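Local coordinates for protein Lv-ranaspumin (Lv-RSN-1) (Leptodactylus vastus, PDB 4K82) that probably acts as a surfactant that helps make and stabilise the foam nest in which this frog lays its eggs, at residues 103-107 and 108-112. Sequence-based numbering, arbitrary orientation.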
# COMPACT_ATOMS: atom_id res chain seq x y z
N LEU A 103 -12.56 -4.71 15.28
CA LEU A 103 -12.64 -6.05 14.71
C LEU A 103 -11.38 -6.87 14.96
O LEU A 103 -11.26 -8.00 14.46
CB LEU A 103 -12.91 -5.98 13.21
CG LEU A 103 -14.20 -5.29 12.79
CD1 LEU A 103 -14.37 -5.40 11.28
CD2 LEU A 103 -15.39 -5.89 13.52
N LYS A 104 -10.45 -6.29 15.71
CA LYS A 104 -9.23 -6.98 16.15
C LYS A 104 -8.29 -7.41 15.02
O LYS A 104 -7.68 -8.48 15.09
CB LYS A 104 -9.60 -8.20 17.02
CG LYS A 104 -10.48 -7.86 18.22
CD LYS A 104 -11.14 -9.11 18.79
CE LYS A 104 -12.13 -8.76 19.89
NZ LYS A 104 -12.86 -9.97 20.37
N ILE A 105 -8.16 -6.58 13.99
CA ILE A 105 -7.25 -6.88 12.88
C ILE A 105 -5.81 -7.00 13.37
O ILE A 105 -5.46 -6.53 14.46
CB ILE A 105 -7.31 -5.80 11.78
CG1 ILE A 105 -7.24 -4.40 12.38
CG2 ILE A 105 -8.59 -5.95 10.95
CD1 ILE A 105 -5.88 -3.75 12.25
N ASP A 106 -4.97 -7.63 12.55
CA ASP A 106 -3.55 -7.74 12.84
C ASP A 106 -2.91 -6.37 12.70
O ASP A 106 -2.61 -5.93 11.59
CB ASP A 106 -2.90 -8.71 11.85
CG ASP A 106 -1.47 -9.07 12.22
OD1 ASP A 106 -0.79 -8.27 12.89
OD2 ASP A 106 -1.01 -10.17 11.83
N GLU A 107 -2.69 -5.69 13.82
CA GLU A 107 -2.14 -4.34 13.76
C GLU A 107 -0.65 -4.34 13.41
O GLU A 107 -0.11 -3.33 12.97
CB GLU A 107 -2.43 -3.55 15.05
CG GLU A 107 -3.92 -3.26 15.25
CD GLU A 107 -4.18 -2.09 16.20
OE1 GLU A 107 -3.63 -0.99 15.97
OE2 GLU A 107 -4.95 -2.27 17.17
N THR A 108 0.01 -5.48 13.59
CA THR A 108 1.39 -5.59 13.16
C THR A 108 1.48 -5.45 11.64
O THR A 108 2.35 -4.74 11.13
CB THR A 108 2.02 -6.92 13.59
OG1 THR A 108 1.99 -7.01 15.02
CG2 THR A 108 3.45 -7.01 13.10
N VAL A 109 0.57 -6.12 10.93
CA VAL A 109 0.51 -6.00 9.48
C VAL A 109 0.05 -4.60 9.11
O VAL A 109 0.66 -3.93 8.27
CB VAL A 109 -0.45 -7.05 8.87
CG1 VAL A 109 -0.75 -6.72 7.41
CG2 VAL A 109 0.15 -8.44 8.98
N PHE A 110 -1.03 -4.14 9.75
CA PHE A 110 -1.55 -2.80 9.47
C PHE A 110 -0.48 -1.72 9.62
O PHE A 110 -0.29 -0.90 8.72
CB PHE A 110 -2.73 -2.48 10.39
CG PHE A 110 -3.46 -1.23 9.99
CD1 PHE A 110 -3.01 0.02 10.38
CD2 PHE A 110 -4.61 -1.30 9.20
CE1 PHE A 110 -3.67 1.17 10.00
CE2 PHE A 110 -5.28 -0.14 8.83
CZ PHE A 110 -4.81 1.09 9.23
N ASN A 111 0.23 -1.73 10.74
CA ASN A 111 1.23 -0.70 11.00
C ASN A 111 2.43 -0.78 10.06
O ASN A 111 2.97 0.24 9.64
CB ASN A 111 1.68 -0.73 12.46
CG ASN A 111 0.56 -0.35 13.42
OD1 ASN A 111 -0.39 0.34 13.03
ND2 ASN A 111 0.67 -0.78 14.67
N ALA A 112 2.83 -2.00 9.71
CA ALA A 112 3.94 -2.20 8.78
C ALA A 112 3.58 -1.66 7.41
O ALA A 112 4.39 -1.02 6.74
CB ALA A 112 4.32 -3.67 8.70
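D106, at the N-cap of helix 107-121, accepts two backbone N-H groups of the first turn at OD1. V109 N donates to D106 OD1 at 3.2 Å, with an N-H...O angle of 157°, and comes in from above the carboxylate plane; the bond from T108 N to the same oxygen is weak and strongly bent, 121°. D106 CG lies anti to the backbone N (chi1 -170°), which carries the carboxylate over the start of the helix, where its negative charge would probably also interact favourably with the helix dipole. D106 OD2 rests against the methyl V109 CG2 at 3.5 Å.

Backbone bonds continue the turn. F110 N bonds to D106 O at 3.0 Å and N111 N to E107 O at 2.8 Å. The side chain of N111 turns back to that same carbonyl, its CG 3.1 Å from E107 O, but of the two nitrogens of N111 only the backbone N bonds to it.

One residue before the cap, I105 lays its CD1 methyl beside the base of the F110 side chain, 3.9 Å from F110 CB, and meets the ring obliquely. This apolar contact lies just after the Schellman motif at K104 that ends helix 89-102, in the short link to helix 107-121. F110 is buried there against Y97 and L100 of helix 89-102 and L30, A34 and C38 of helix 29-42, while T108 and V109 touch N212 of helix 196-212.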